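Local coordinates for reticulocyte binding protein (Streptococcus agalactiae COH1, PDB 3FAW), which probably hydrolyses alpha-1,6 glucosidic linkages in pullulan, glycogen and related alpha-glucans, as a pullulanase attached to the cell wall of group B Streptococcus, at residues L150-A155 with D403-Y408; Y409-E414 with G428-M433. One frame throughout, in Å; residues are numbered along the deposited sequence.

Contact 1. Residues L150-A155 with D403-Y408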
ATOM      1  N   LEU A 150      -2.699  20.266  19.532  1.00 12.28           N
ATOM      2  CA  LEU A 150      -2.353  20.453  18.115  1.00 12.52           C
ATOM      3  C   LEU A 150      -0.969  21.101  17.998  1.00 12.55           C
ATOM      4  O   LEU A 150      -0.725  22.157  18.585  1.00 12.19           O
ATOM      5  CB  LEU A 150      -3.383  21.346  17.416  1.00 12.80           C
ATOM      6  CG  LEU A 150      -3.140  21.583  15.917  1.00 11.80           C
ATOM      7  CD1 LEU A 150      -3.556  20.354  15.107  1.00 12.85           C
ATOM      8  CD2 LEU A 150      -3.861  22.827  15.423  1.00 12.27           C
ATOM      9  N   TRP A 151      -0.078  20.474  17.233  1.00 13.17           N
ATOM     10  CA  TRP A 151       1.271  21.005  17.010  1.00 14.04           C
ATOM     11  C   TRP A 151       1.256  22.006  15.850  1.00 13.56           C
ATOM     12  O   TRP A 151       0.846  21.666  14.740  1.00 13.88           O
ATOM     13  CB  TRP A 151       2.249  19.857  16.727  1.00 14.36           C
ATOM     14  CG  TRP A 151       3.677  20.279  16.554  1.00 14.55           C
ATOM     15  CD1 TRP A 151       4.604  20.466  17.539  1.00 14.27           C
ATOM     16  CD2 TRP A 151       4.346  20.550  15.317  1.00 14.87           C
ATOM     17  NE1 TRP A 151       5.807  20.843  16.990  1.00 15.83           N
ATOM     18  CE2 TRP A 151       5.675  20.905  15.628  1.00 14.35           C
ATOM     19  CE3 TRP A 151       3.947  20.536  13.974  1.00 15.95           C
ATOM     20  CZ2 TRP A 151       6.614  21.240  14.644  1.00 17.65           C
ATOM     21  CZ3 TRP A 151       4.878  20.866  12.996  1.00 15.77           C
ATOM     22  CH2 TRP A 151       6.197  21.215  13.336  1.00 15.04           C
ATOM     23  N   SER A 152       1.694  23.237  16.110  1.00 13.92           N
ATOM     24  CA  SER A 152       1.703  24.295  15.085  1.00 13.93           C
ATOM     25  C   SER A 152       2.533  25.507  15.542  1.00 14.27           C
ATOM     26  O   SER A 152       1.982  26.542  15.905  1.00 13.64           O
ATOM     27  CB  SER A 152       0.267  24.727  14.748  1.00 14.43           C
ATOM     28  OG  SER A 152       0.241  25.627  13.655  1.00 13.61           O
ATOM     29  N   PRO A 153       3.872  25.383  15.499  1.00 13.00           N
ATOM     30  CA  PRO A 153       4.733  26.345  16.183  1.00 13.65           C
ATOM     31  C   PRO A 153       4.749  27.770  15.607  1.00 12.86           C
ATOM     32  O   PRO A 153       5.098  28.691  16.340  1.00 12.50           O
ATOM     33  CB  PRO A 153       6.123  25.698  16.087  1.00 13.25           C
ATOM     34  CG  PRO A 153       6.057  24.832  14.893  1.00 13.88           C
ATOM     35  CD  PRO A 153       4.648  24.347  14.795  1.00 13.20           C
ATOM     36  N   SER A 154       4.368  27.953  14.339  1.00 11.81           N
ATOM     37  CA  SER A 154       4.410  29.274  13.698  0.50 13.61           C
ATOM     38  C   SER A 154       3.087  30.043  13.788  1.00 13.22           C
ATOM     39  O   SER A 154       2.991  31.172  13.302  1.00 11.96           O
ATOM     40  CB  SER A 154       4.830  29.147  12.228  0.50 13.74           C
ATOM     41  OG  SER A 154       3.830  28.497  11.458  0.50 18.70           O
ATOM     42  N   ALA A 155       2.071  29.441  14.410  1.00 12.92           N
ATOM     43  CA  ALA A 155       0.743  30.077  14.542  1.00 13.71           C
ATOM     44  C   ALA A 155       0.731  31.254  15.523  1.00 13.45           C
ATOM     45  O   ALA A 155       1.356  31.186  16.578  1.00 13.79           O
ATOM     46  CB  ALA A 155      -0.299  29.040  14.977  1.00 14.25           C
ATOM     47  N   ASP A 403      -1.505  23.868   5.395  1.00 12.65           N
ATOM     48  CA  ASP A 403      -2.280  24.850   6.152  1.00 13.19           C
ATOM     49  C   ASP A 403      -1.928  24.851   7.639  1.00 14.04           C
ATOM     50  O   ASP A 403      -2.016  25.882   8.288  1.00 11.29           O
ATOM     51  CB  ASP A 403      -3.785  24.590   6.016  1.00 14.28           C
ATOM     52  CG  ASP A 403      -4.342  25.007   4.663  1.00 14.40           C
ATOM     53  OD1 ASP A 403      -3.662  25.740   3.915  1.00  9.92           O
ATOM     54  OD2 ASP A 403      -5.482  24.600   4.357  1.00 15.90           O
ATOM     55  N   ILE A 404      -1.554  23.692   8.179  1.00 14.66           N
ATOM     56  CA  ILE A 404      -1.319  23.558   9.619  1.00 14.20           C
ATOM     57  C   ILE A 404      -0.015  24.234  10.011  1.00 14.36           C
ATOM     58  O   ILE A 404       0.022  25.046  10.934  1.00 15.97           O
ATOM     59  CB  ILE A 404      -1.275  22.079  10.059  1.00 13.93           C
ATOM     60  CG1 ILE A 404      -2.599  21.379   9.720  1.00 14.48           C
ATOM     61  CG2 ILE A 404      -0.983  21.976  11.558  1.00 15.01           C
ATOM     62  CD1 ILE A 404      -2.610  19.890  10.017  1.00 10.46           C
ATOM     63  N   GLU A 405       1.052  23.878   9.304  1.00 15.53           N
ATOM     64  CA  GLU A 405       2.373  24.462   9.517  1.00 15.11           C
ATOM     65  C   GLU A 405       3.074  24.520   8.168  1.00 14.04           C
ATOM     66  O   GLU A 405       3.359  23.477   7.582  1.00 14.39           O
ATOM     67  CB  GLU A 405       3.183  23.614  10.505  1.00 14.91           C
ATOM     68  CG  GLU A 405       4.633  24.070  10.736  1.00 16.18           C
ATOM     69  CD  GLU A 405       4.756  25.460  11.351  1.00 13.17           C
ATOM     70  OE1 GLU A 405       3.832  25.906  12.062  1.00 12.08           O
ATOM     71  OE2 GLU A 405       5.798  26.105  11.134  1.00 14.12           O
ATOM     72  N   PRO A 406       3.344  25.734   7.663  1.00 13.19           N
ATOM     73  CA  PRO A 406       3.967  25.828   6.347  1.00 12.87           C
ATOM     74  C   PRO A 406       5.452  25.475   6.385  1.00 13.10           C
ATOM     75  O   PRO A 406       6.093  25.579   7.436  1.00 13.52           O
ATOM     76  CB  PRO A 406       3.763  27.297   5.964  1.00 13.06           C
ATOM     77  CG  PRO A 406       3.701  28.017   7.262  1.00 13.83           C
ATOM     78  CD  PRO A 406       3.100  27.060   8.259  1.00 12.49           C
ATOM     79  N   ASN A 407       5.980  25.049   5.241  1.00 12.55           N
ATOM     80  CA  ASN A 407       7.402  24.753   5.105  1.00 12.55           C
ATOM     81  C   ASN A 407       7.898  23.800   6.199  1.00 12.32           C
ATOM     82  O   ASN A 407       8.825  24.129   6.936  1.00 13.68           O
ATOM     83  CB  ASN A 407       8.221  26.052   5.132  1.00 12.94           C
ATOM     84  CG  ASN A 407       7.608  27.151   4.285  1.00 13.43           C
ATOM     85  OD1 ASN A 407       7.663  27.113   3.057  1.00 17.66           O
ATOM     86  ND2 ASN A 407       7.026  28.143   4.942  1.00 12.12           N
ATOM     87  N   TYR A 408       7.273  22.632   6.320  1.00 13.11           N
ATOM     88  CA  TYR A 408       7.766  21.626   7.268  1.00 14.30           C
ATOM     89  C   TYR A 408       7.386  20.172   6.946  1.00 13.87           C
ATOM     90  O   TYR A 408       8.263  19.323   6.777  1.00 13.28           O
ATOM     91  CB  TYR A 408       7.329  21.935   8.711  1.00 14.27           C
ATOM     92  CG  TYR A 408       7.802  20.838   9.629  1.00 13.82           C
ATOM     93  CD1 TYR A 408       9.085  20.864  10.161  1.00 11.97           C
ATOM     94  CD2 TYR A 408       6.996  19.732   9.896  1.00  9.98           C
ATOM     95  CE1 TYR A 408       9.543  19.843  10.960  1.00 14.50           C
ATOM     96  CE2 TYR A 408       7.443  18.703  10.686  1.00 10.05           C
ATOM     97  CZ  TYR A 408       8.721  18.758  11.220  1.00 12.97           C
ATOM     98  OH  TYR A 408       9.180  17.733  12.012  1.00 11.50           O
TER
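Trp151 and Tyr408 form the dense end of this contact. CG of Trp151 is anti to its backbone N (chi1 -177°), and the six-membered half of the indole turns its edge to the Tyr408 ring, with Trp151 CH2 over the ring centre and 3.8 Å above its plane. The planes are inclined at 53°, an edge-to-face pair. Pro153 CD lies over the centre of one indole face, and Glu405 CG is 3.9 Å from Trp151 CZ3. The polar ends of both rings bond to helix 122-129: Trp151 NE1 to Tyr129 O, Tyr408 OH to Asp126 OD1. Here the end of strand 146-151, in the carbohydrate-binding module 48 domain, meets an excursion of the alpha-amylase catalytic domain. A bend in the Glu405 chain (chi2 63°) turns CD toward Pro153 and the type I turn Ser152-Ala155, where Ser154 N donates to Glu405 OE1 (3.1 Å) on its syn side; OE2 forms a salt bridge with Lys125. Ile404 CG2 touches Trp151 O at 3.7 Å. Toward Ser154 and Pro406, both partly exposed, the apolar packing gives way to a slight approach, Ser154 OG to Pro406 CD at 3.6 Å, and Ser154 is modelled in two conformers.

Contact 2. Residues Y409-E414 with G428-M433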
ATOM      1  N   TYR A 409       6.088  19.892   6.914  1.00 13.69           N
ATOM      2  CA  TYR A 409       5.583  18.509   6.879  1.00 13.34           C
ATOM      3  C   TYR A 409       5.978  17.743   5.620  1.00 12.50           C
ATOM      4  O   TYR A 409       6.230  16.537   5.668  1.00 12.27           O
ATOM      5  CB  TYR A 409       4.054  18.484   7.004  1.00 13.32           C
ATOM      6  CG  TYR A 409       3.529  18.506   8.425  1.00 13.20           C
ATOM      7  CD1 TYR A 409       3.730  17.423   9.279  1.00 12.47           C
ATOM      8  CD2 TYR A 409       2.796  19.592   8.904  1.00 12.73           C
ATOM      9  CE1 TYR A 409       3.237  17.427  10.574  1.00 10.06           C
ATOM     10  CE2 TYR A 409       2.298  19.604  10.199  1.00 13.56           C
ATOM     11  CZ  TYR A 409       2.520  18.518  11.027  1.00 13.29           C
ATOM     12  OH  TYR A 409       2.021  18.519  12.308  1.00 14.19           O
ATOM     13  N   HIS A 410       6.018  18.444   4.493  1.00 12.03           N
ATOM     14  CA  HIS A 410       6.313  17.803   3.218  1.00 11.85           C
ATOM     15  C   HIS A 410       7.808  17.845   2.909  1.00 11.37           C
ATOM     16  O   HIS A 410       8.539  18.689   3.440  1.00 10.75           O
ATOM     17  CB  HIS A 410       5.530  18.475   2.089  1.00 11.49           C
ATOM     18  CG  HIS A 410       4.053  18.541   2.334  1.00 13.42           C
ATOM     19  ND1 HIS A 410       3.388  19.725   2.569  1.00  9.85           N
ATOM     20  CD2 HIS A 410       3.115  17.565   2.385  1.00 13.76           C
ATOM     21  CE1 HIS A 410       2.103  19.476   2.751  1.00 12.37           C
ATOM     22  NE2 HIS A 410       1.910  18.174   2.644  1.00 13.92           N
ATOM     23  N   PHE A 411       8.255  16.922   2.061  1.00 10.37           N
ATOM     24  CA  PHE A 411       9.564  17.048   1.425  1.00 11.88           C
ATOM     25  C   PHE A 411       9.546  18.355   0.635  1.00 12.92           C
ATOM     26  O   PHE A 411       8.524  18.712   0.047  1.00 13.59           O
ATOM     27  CB  PHE A 411       9.863  15.881   0.484  1.00 10.81           C
ATOM     28  CG  PHE A 411      10.269  14.606   1.177  1.00  9.76           C
ATOM     29  CD1 PHE A 411      11.271  14.598   2.141  1.00  6.97           C
ATOM     30  CD2 PHE A 411       9.672  13.396   0.828  1.00  9.62           C
ATOM     31  CE1 PHE A 411      11.653  13.417   2.763  1.00  7.85           C
ATOM     32  CE2 PHE A 411      10.052  12.205   1.449  1.00  9.75           C
ATOM     33  CZ  PHE A 411      11.047  12.217   2.416  1.00  9.41           C
ATOM     34  N   MET A 412      10.668  19.067   0.638  1.00 12.49           N
ATOM     35  CA  MET A 412      10.707  20.434   0.135  1.00 12.77           C
ATOM     36  C   MET A 412      11.789  20.676  -0.910  1.00 12.67           C
ATOM     37  O   MET A 412      12.822  20.002  -0.932  1.00 11.95           O
ATOM     38  CB  MET A 412      10.922  21.403   1.298  1.00 13.19           C
ATOM     39  CG  MET A 412       9.654  21.780   2.051  1.00 12.62           C
ATOM     40  SD  MET A 412      10.021  22.815   3.484  1.00 16.45           S
ATOM     41  CE  MET A 412      10.848  21.623   4.538  1.00 13.82           C
ATOM     42  N   ASN A 413      11.520  21.649  -1.778  1.00 12.85           N
ATOM     43  CA  ASN A 413      12.538  22.236  -2.637  1.00 14.30           C
ATOM     44  C   ASN A 413      13.349  23.207  -1.784  1.00 14.40           C
ATOM     45  O   ASN A 413      12.903  23.612  -0.708  1.00 12.73           O
ATOM     46  CB  ASN A 413      11.901  22.984  -3.815  1.00 14.36           C
ATOM     47  CG  ASN A 413      11.102  22.076  -4.731  1.00 13.63           C
ATOM     48  OD1 ASN A 413      11.644  21.158  -5.332  1.00 12.85           O
ATOM     49  ND2 ASN A 413       9.807  22.347  -4.857  1.00 12.73           N
ATOM     50  N   GLU A 414      14.535  23.578  -2.262  1.00 16.63           N
ATOM     51  CA  GLU A 414      15.428  24.487  -1.525  1.00 18.45           C
ATOM     52  C   GLU A 414      14.825  25.868  -1.260  1.00 18.29           C
ATOM     53  O   GLU A 414      15.255  26.556  -0.332  1.00 19.78           O
ATOM     54  CB  GLU A 414      16.773  24.634  -2.248  1.00 18.43           C
ATOM     55  CG  GLU A 414      17.644  23.387  -2.159  1.00 22.06           C
ATOM     56  CD  GLU A 414      18.942  23.490  -2.952  1.00 24.22           C
ATOM     57  OE1 GLU A 414      19.765  22.552  -2.850  1.00 28.11           O
ATOM     58  OE2 GLU A 414      19.142  24.497  -3.673  1.00 31.36           O
ATOM     59  N   GLY A 428       7.150  14.274   4.165  1.00 12.52           N
ATOM     60  CA  GLY A 428       8.601  14.183   4.350  1.00 11.84           C
ATOM     61  C   GLY A 428       8.966  13.461   5.628  1.00 11.78           C
ATOM     62  O   GLY A 428       9.230  14.094   6.651  1.00 12.93           O
ATOM     63  N   THR A 429       8.999  12.131   5.569  1.00 11.57           N
ATOM     64  CA  THR A 429       9.081  11.313   6.785  1.00 12.51           C
ATOM     65  C   THR A 429      10.465  11.262   7.438  1.00 13.31           C
ATOM     66  O   THR A 429      10.655  10.534   8.406  1.00 14.61           O
ATOM     67  CB  THR A 429       8.559   9.875   6.537  1.00 13.52           C
ATOM     68  OG1 THR A 429       9.259   9.291   5.432  1.00 12.31           O
ATOM     69  CG2 THR A 429       7.050   9.895   6.256  1.00  8.80           C
ATOM     70  N   THR A 430      11.424  12.029   6.914  1.00 14.12           N
ATOM     71  CA  THR A 430      12.681  12.292   7.615  1.00 13.18           C
ATOM     72  C   THR A 430      12.509  13.422   8.644  1.00 13.30           C
ATOM     73  O   THR A 430      13.318  13.565   9.557  1.00 11.11           O
ATOM     74  CB  THR A 430      13.820  12.663   6.634  1.00 14.48           C
ATOM     75  OG1 THR A 430      13.435  13.791   5.838  1.00 13.69           O
ATOM     76  CG2 THR A 430      14.140  11.492   5.718  1.00 12.40           C
ATOM     77  N   HIS A 431      11.447  14.214   8.487  1.00 12.50           N
ATOM     78  CA  HIS A 431      11.149  15.325   9.392  1.00 12.23           C
ATOM     79  C   HIS A 431      10.422  14.766  10.615  1.00 11.77           C
ATOM     80  O   HIS A 431       9.515  13.953  10.479  1.00 13.04           O
ATOM     81  CB  HIS A 431      10.307  16.403   8.686  1.00 10.58           C
ATOM     82  CG  HIS A 431      10.851  16.821   7.349  1.00  9.96           C
ATOM     83  ND1 HIS A 431      10.184  17.689   6.510  1.00  6.73           N
ATOM     84  CD2 HIS A 431      11.991  16.476   6.699  1.00  8.24           C
ATOM     85  CE1 HIS A 431      10.891  17.867   5.407  1.00  6.72           C
ATOM     86  NE2 HIS A 431      11.994  17.146   5.499  1.00  6.59           N
ATOM     87  N   ALA A 432      10.829  15.209  11.804  1.00 11.84           N
ATOM     88  CA  ALA A 432      10.448  14.557  13.066  1.00 12.64           C
ATOM     89  C   ALA A 432       8.942  14.370  13.290  1.00 12.64           C
ATOM     90  O   ALA A 432       8.497  13.271  13.651  1.00 11.54           O
ATOM     91  CB  ALA A 432      11.062  15.310  14.254  1.00 13.36           C
ATOM     92  N   MET A 433       8.156  15.427  13.103  1.00 11.98           N
ATOM     93  CA  MET A 433       6.716  15.348  13.361  0.50 12.55           C
ATOM     94  C   MET A 433       5.976  14.656  12.210  1.00 12.39           C
ATOM     95  O   MET A 433       4.895  14.104  12.410  1.00 14.36           O
ATOM     96  CB  MET A 433       6.131  16.734  13.635  0.50 12.70           C
ATOM     97  CG  MET A 433       6.811  17.499  14.769  0.50 13.19           C
ATOM     98  SD  MET A 433       6.860  16.627  16.348  0.50 15.36           S
ATOM     99  CE  MET A 433       8.425  15.767  16.231  0.50 17.22           C
TER
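Phe411 carries CG beside its own backbone N and anti to the carbonyl carbon (chi1 -77°), and chi2 of -50° sets the turn of the phenyl ring, whose face meets Gly428; in His431, too, CG stands beside the backbone N. Gly428 CA lies 3.4 Å from the centroid of the Phe411 ring and close to its normal, a CH-pi contact over the face. Gly428 has no side chain, and its CA and Phe411 CA are 4.2 Å apart. The phenyl edge has other neighbours: Thr430 OG1 sits near the ring plane, 3.6 Å from Phe411 CE1, and the edge of the ring is also directed at the His431 face in an offset edge-to-face pair with planes at 85°. A backbone bond from Gly428 N to Tyr409 O (2.9 Å) ties the segments together where the type I turn Gly428-His431 begins. That turn leads into helix 432-449, with His431 as N-cap residue, so the contact fixes the start of a helix of the catalytic TIM barrel against the excursion that precedes it. Met412 CE packs 3.9 Å from His431 CE1. At the edge of the imidazole, near its plane, His410 O is 3.2 Å from His431 CE1. His431 ND1 hydrogen-bonds to Tyr408 O, and NE2 to Asp494 OD2. Tyr408 O, a carbonyl, can only accept, so ND1 should carry hydrogen; the carboxylate of Asp494 may then favour a proton on NE2 too, and a cationic ring would polarise CE1-H toward His410 O.

How the contacts relate
Contact 1 closes before contact 2 opens along the chain, and their centres are 13 Å apart. Both draw on one long excursion between barrel strand 385-390 and helix 432-449: residues 403-408 meet the carbohydrate-binding module, and residues 409-412 meet the turn that leads into helix 432-449. Tyr408 joins them through backbone and side chain, its O with His431 ND1 and its OH with Met433 N (2.7 Å), both probable hydrogen bonds, while Tyr409 OH comes within 3.2 Å of Trp151 CE3. Helix 122-129 covers parts of both, with Trp122 touching Tyr408, Met412 and Thr430. The excursion is thus packed continuously from the module to the TIM barrel, consistent with a fixed placement of the two domains in the enzyme.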